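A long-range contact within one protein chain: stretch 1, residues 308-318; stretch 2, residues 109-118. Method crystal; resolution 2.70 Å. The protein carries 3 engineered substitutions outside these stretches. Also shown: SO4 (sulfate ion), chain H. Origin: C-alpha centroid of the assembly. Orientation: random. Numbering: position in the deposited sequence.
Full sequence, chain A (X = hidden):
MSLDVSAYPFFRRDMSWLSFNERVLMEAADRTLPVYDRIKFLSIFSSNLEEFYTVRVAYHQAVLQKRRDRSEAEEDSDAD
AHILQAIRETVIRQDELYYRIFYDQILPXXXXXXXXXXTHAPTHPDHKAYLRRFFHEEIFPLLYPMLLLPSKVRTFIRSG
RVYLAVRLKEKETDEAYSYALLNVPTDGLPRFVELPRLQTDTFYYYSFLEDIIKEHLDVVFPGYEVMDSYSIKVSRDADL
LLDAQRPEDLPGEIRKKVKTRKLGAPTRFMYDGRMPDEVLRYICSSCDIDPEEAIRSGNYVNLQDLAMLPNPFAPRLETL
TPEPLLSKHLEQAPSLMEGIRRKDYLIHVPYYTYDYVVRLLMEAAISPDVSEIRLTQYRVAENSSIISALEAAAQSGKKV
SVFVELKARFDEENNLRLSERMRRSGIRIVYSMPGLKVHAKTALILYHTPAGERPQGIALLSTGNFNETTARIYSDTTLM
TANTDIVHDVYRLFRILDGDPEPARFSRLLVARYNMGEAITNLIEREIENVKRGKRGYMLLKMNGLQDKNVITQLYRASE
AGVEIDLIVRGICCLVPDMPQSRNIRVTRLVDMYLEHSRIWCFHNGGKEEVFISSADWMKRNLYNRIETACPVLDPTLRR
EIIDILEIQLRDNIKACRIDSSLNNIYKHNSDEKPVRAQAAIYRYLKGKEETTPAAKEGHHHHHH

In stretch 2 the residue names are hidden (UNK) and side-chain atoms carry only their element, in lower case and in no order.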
# COMPACT_ATOMS: atom_id res chain seq x y z
N MSE A 308 -3.84 -10.53 -13.08
CA MSE A 308 -2.57 -10.93 -12.45
C MSE A 308 -1.84 -12.00 -13.24
O MSE A 308 -0.78 -12.46 -12.81
CB MSE A 308 -2.81 -11.45 -11.02
CG MSE A 308 -3.18 -10.38 -9.99
SE MSE A 308 -1.92 -8.88 -9.97
CE MSE A 308 -0.32 -9.76 -9.28
N LEU A 309 -2.40 -12.44 -14.35
CA LEU A 309 -1.73 -13.44 -15.16
C LEU A 309 -0.54 -12.77 -15.80
O LEU A 309 -0.69 -11.78 -16.50
CB LEU A 309 -2.64 -13.99 -16.25
CG LEU A 309 -2.02 -15.15 -17.03
CD1 LEU A 309 -1.77 -16.34 -16.10
CD2 LEU A 309 -2.92 -15.54 -18.21
N PRO A 310 0.66 -13.29 -15.53
CA PRO A 310 1.86 -12.69 -16.07
C PRO A 310 1.95 -12.85 -17.57
O PRO A 310 1.54 -13.88 -18.09
CB PRO A 310 2.99 -13.49 -15.40
CG PRO A 310 2.36 -14.21 -14.28
CD PRO A 310 0.96 -14.46 -14.68
N ASN A 311 2.46 -11.82 -18.26
CA ASN A 311 2.88 -11.93 -19.64
C ASN A 311 4.40 -12.02 -19.69
O ASN A 311 5.07 -10.99 -19.66
CB ASN A 311 2.42 -10.72 -20.44
CG ASN A 311 2.95 -10.69 -21.88
OD1 ASN A 311 3.60 -11.63 -22.35
ND2 ASN A 311 2.66 -9.61 -22.58
N PRO A 312 4.94 -13.25 -19.79
CA PRO A 312 6.38 -13.47 -19.85
C PRO A 312 7.02 -13.00 -21.16
O PRO A 312 8.22 -13.19 -21.34
CB PRO A 312 6.50 -14.98 -19.75
CG PRO A 312 5.26 -15.48 -20.34
CD PRO A 312 4.21 -14.52 -19.87
N PHE A 313 6.25 -12.40 -22.06
CA PHE A 313 6.85 -11.81 -23.25
C PHE A 313 6.86 -10.30 -23.20
O PHE A 313 6.48 -9.63 -24.15
CB PHE A 313 6.22 -12.36 -24.51
CG PHE A 313 6.49 -13.82 -24.69
CD1 PHE A 313 7.77 -14.26 -24.97
CD2 PHE A 313 5.49 -14.75 -24.51
CE1 PHE A 313 8.04 -15.60 -25.11
CE2 PHE A 313 5.75 -16.09 -24.65
CZ PHE A 313 7.03 -16.52 -24.95
N ALA A 314 7.32 -9.79 -22.07
CA ALA A 314 7.47 -8.37 -21.79
C ALA A 314 6.51 -7.51 -22.60
O ALA A 314 5.31 -7.65 -22.39
CB ALA A 314 8.93 -7.92 -21.90
N PRO A 315 7.01 -6.67 -23.56
CA PRO A 315 6.10 -5.69 -24.16
C PRO A 315 5.29 -6.23 -25.33
O PRO A 315 4.42 -5.54 -25.87
CB PRO A 315 7.04 -4.57 -24.63
CG PRO A 315 8.43 -5.14 -24.57
CD PRO A 315 8.34 -6.58 -24.18
N ARG A 316 5.56 -7.47 -25.72
CA ARG A 316 4.87 -8.13 -26.80
C ARG A 316 3.56 -8.67 -26.25
O ARG A 316 3.34 -8.65 -25.04
CB ARG A 316 5.75 -9.25 -27.34
CG ARG A 316 5.85 -9.30 -28.85
CD ARG A 316 7.16 -9.95 -29.30
NE ARG A 316 7.49 -11.14 -28.52
CZ ARG A 316 6.92 -12.34 -28.68
NH1 ARG A 316 5.96 -12.52 -29.59
NH2 ARG A 316 7.29 -13.36 -27.92
N LEU A 317 2.68 -9.14 -27.14
CA LEU A 317 1.32 -9.62 -26.77
C LEU A 317 0.37 -8.57 -26.11
O LEU A 317 -0.63 -8.94 -25.50
CB LEU A 317 1.39 -10.92 -25.94
CG LEU A 317 2.30 -12.06 -26.41
CD1 LEU A 317 2.15 -13.38 -25.57
CD2 LEU A 317 2.04 -12.34 -27.87
N GLU A 318 0.68 -7.28 -26.26
CA GLU A 318 -0.08 -6.19 -25.62
C GLU A 318 0.15 -4.84 -26.32
O GLU A 318 1.28 -4.48 -26.60
CB GLU A 318 0.31 -6.07 -24.15
CG GLU A 318 1.79 -5.74 -23.91
CD GLU A 318 2.18 -5.72 -22.45
OE1 GLU A 318 1.53 -6.44 -21.64
OE2 GLU A 318 3.15 -5.01 -22.12
N UNK A 109 -5.29 -19.11 -27.71
CA UNK A 109 -4.44 -18.05 -28.26
C UNK A 109 -3.14 -17.92 -27.46
O UNK A 109 -2.07 -17.72 -28.02
o UNK A 109 -6.49 -16.86 -28.72
c UNK A 109 -5.14 -16.69 -28.28
c UNK A 109 -4.46 -15.76 -29.23
N UNK A 110 -3.24 -18.04 -26.13
CA UNK A 110 -2.06 -18.06 -25.27
C UNK A 110 -1.07 -19.14 -25.71
O UNK A 110 0.13 -18.90 -25.76
c UNK A 110 -3.72 -17.44 -21.79
c UNK A 110 -2.46 -18.25 -23.80
c UNK A 110 -3.05 -17.02 -23.08
c UNK A 110 -2.03 -15.91 -22.80
N UNK A 111 -1.59 -20.31 -26.05
CA UNK A 111 -0.75 -21.40 -26.54
C UNK A 111 -0.10 -21.13 -27.88
O UNK A 111 1.04 -21.51 -28.11
c UNK A 111 -2.34 -24.69 -25.24
c UNK A 111 -1.45 -23.47 -25.28
o UNK A 111 -2.88 -25.07 -26.30
o UNK A 111 -2.50 -25.25 -24.15
c UNK A 111 -1.54 -22.71 -26.57
N UNK A 112 -0.83 -20.46 -28.76
CA UNK A 112 -0.29 -20.05 -30.05
C UNK A 112 0.93 -19.15 -29.87
O UNK A 112 1.79 -19.08 -30.74
o UNK A 112 -2.15 -18.34 -34.29
c UNK A 112 -1.35 -19.33 -30.86
c UNK A 112 -2.34 -18.78 -33.13
o UNK A 112 -3.47 -18.79 -32.59
c UNK A 112 -1.13 -19.33 -32.36
N UNK A 113 1.01 -18.49 -28.72
CA UNK A 113 2.14 -17.61 -28.42
C UNK A 113 3.06 -18.09 -27.29
O UNK A 113 3.81 -17.30 -26.73
n UNK A 113 -0.51 -15.84 -29.42
c UNK A 113 0.84 -15.62 -29.25
c UNK A 113 -0.92 -15.21 -30.50
c UNK A 113 1.62 -16.21 -28.12
c UNK A 113 1.23 -14.85 -30.29
n UNK A 113 0.12 -14.61 -31.05
N UNK A 114 3.01 -19.38 -26.98
CA UNK A 114 3.95 -19.96 -26.01
C UNK A 114 3.59 -19.83 -24.54
O UNK A 114 4.46 -19.93 -23.68
N UNK A 115 2.31 -19.60 -24.24
CA UNK A 115 1.82 -19.55 -22.86
C UNK A 115 0.87 -20.72 -22.62
O UNK A 115 -0.13 -20.87 -23.33
c UNK A 115 1.62 -17.06 -23.35
c UNK A 115 2.67 -16.24 -22.65
c UNK A 115 1.00 -17.96 -21.04
c UNK A 115 1.05 -18.24 -22.55
N UNK A 116 1.17 -21.55 -21.64
CA UNK A 116 0.26 -22.63 -21.28
C UNK A 116 -0.28 -22.39 -19.89
O UNK A 116 0.42 -22.53 -18.89
n UNK A 116 0.74 -27.33 -22.43
n UNK A 116 0.42 -29.54 -21.90
n UNK A 116 -1.37 -28.25 -22.50
c UNK A 116 -0.11 -25.11 -21.67
c UNK A 116 -0.07 -28.37 -22.28
c UNK A 116 0.30 -26.00 -22.85
c UNK A 116 0.90 -24.00 -21.43
N UNK A 117 -1.54 -21.96 -19.85
CA UNK A 117 -2.22 -21.80 -18.59
C UNK A 117 -2.92 -23.12 -18.41
O UNK A 117 -3.87 -23.42 -19.12
c UNK A 117 -4.88 -19.20 -17.41
c UNK A 117 -3.22 -20.65 -18.64
c UNK A 117 -3.16 -20.46 -16.11
c UNK A 117 -4.05 -20.47 -17.35
N UNK A 118 -2.42 -23.92 -17.49
CA UNK A 118 -2.92 -25.27 -17.37
C UNK A 118 -4.27 -25.30 -16.70
O UNK A 118 -4.52 -24.60 -15.71
n UNK A 118 0.85 -28.13 -16.60
c UNK A 118 1.96 -28.43 -17.25
c UNK A 118 -0.95 -26.85 -17.67
c UNK A 118 -1.91 -26.19 -16.68
n UNK A 118 3.13 -28.31 -16.65
n UNK A 118 1.91 -28.85 -18.50
c UNK A 118 -0.48 -28.22 -17.18
S SO4 H . 1.25 -31.78 -19.61
O1 SO4 H . 2.15 -31.40 -20.70
O2 SO4 H . 0.38 -32.87 -20.06
O3 SO4 H . 2.02 -32.19 -18.44
O4 SO4 H . 0.40 -30.64 -19.27

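Position 109 carries one carbon bonded to one oxygen and one carbon, a fork at CB, and lies out of reach of stretch 1. That is threonine, T109; its hydroxyl is hydrogen-bonded elsewhere in the structure. Position 110, also helical, has four carbons forked at the second. CB points sideways, yet one terminal carbon comes 4.1 Å from L309 CD2. The fork identifies leucine, L110, and the near atom is CD1.

Positions 111 and 112 each hold three carbons, the third bearing two oxygens, and neither reaches stretch 1. A carboxylate at that distance from the backbone means glutamate: E111 and E112.

Position 113 has one carbon followed by a five-membered ring of three carbons and two nitrogens, an imidazole, and a ring carbon lies 3.6 Å from L317 CD2. This is histidine, H113, and the near atom is CD2. H113 is the first residue to leave helical phi/psi. Its ND1 donates to T109 O (2.8 Å, 165°), which ties the ring back to the helix.

Position 114 has no side-chain atoms: glycine, G114. Its phi/psi of 84/21 would jam a CB against the carbonyl O of H113, and an ideal CB would also lie 3.5 Å from F313 CZ. The chain can therefore turn here close beside the phenyl ring.

Position 115 has four carbons forked at the first, one arm two carbons long; the tip of that arm lies 3.6 Å from P312 CG, 3.7 Å from F313 CE2 near the ring plane, and 4.1 Å from L317 CD1. This is isoleucine, I115, and the tip is CD1.

Position 116 shows three carbons, a nitrogen, and a carbon with two more nitrogens, a guanidinium, out of reach of stretch 1: arginine. R116 NH1 makes a long salt bridge to E111 OE2 (3.6 Å), and its NH2 a weak hydrogen bond to sulfate O1 (2.8 Å).

Position 117 has four carbons forked at the second, with a terminal carbon 4.2 Å from L309 CD2: again leucine, L117, the near atom being CD2. Position 118 repeats the guanidinium pattern, out of reach of stretch 1, and is arginine; R118 NH1 forms a very short hydrogen bond to sulfate O4 (2.5 Å).

The contact buries 377 Å² and has no hydrogen bond across it, so apolar packing carries it. I115 and L117 point toward stretch 1, whereas R116 between them stays out of reach, the alternation expected of a strand; R118 is also out of reach, and both arginines contact the sulfate. Stretch 1 lacks regular structure but is braced internally: N311 OD1 accepts from F313 N (2.8 Å), N311 ND2 donates to R316 O (2.7 Å), and a type II' turn spans F313 to R316. F313 CE2 also closes to 3.1 Å from H113 O, a tight approach.

Stretch 2, residues 109-118: TLEEHGIRLR
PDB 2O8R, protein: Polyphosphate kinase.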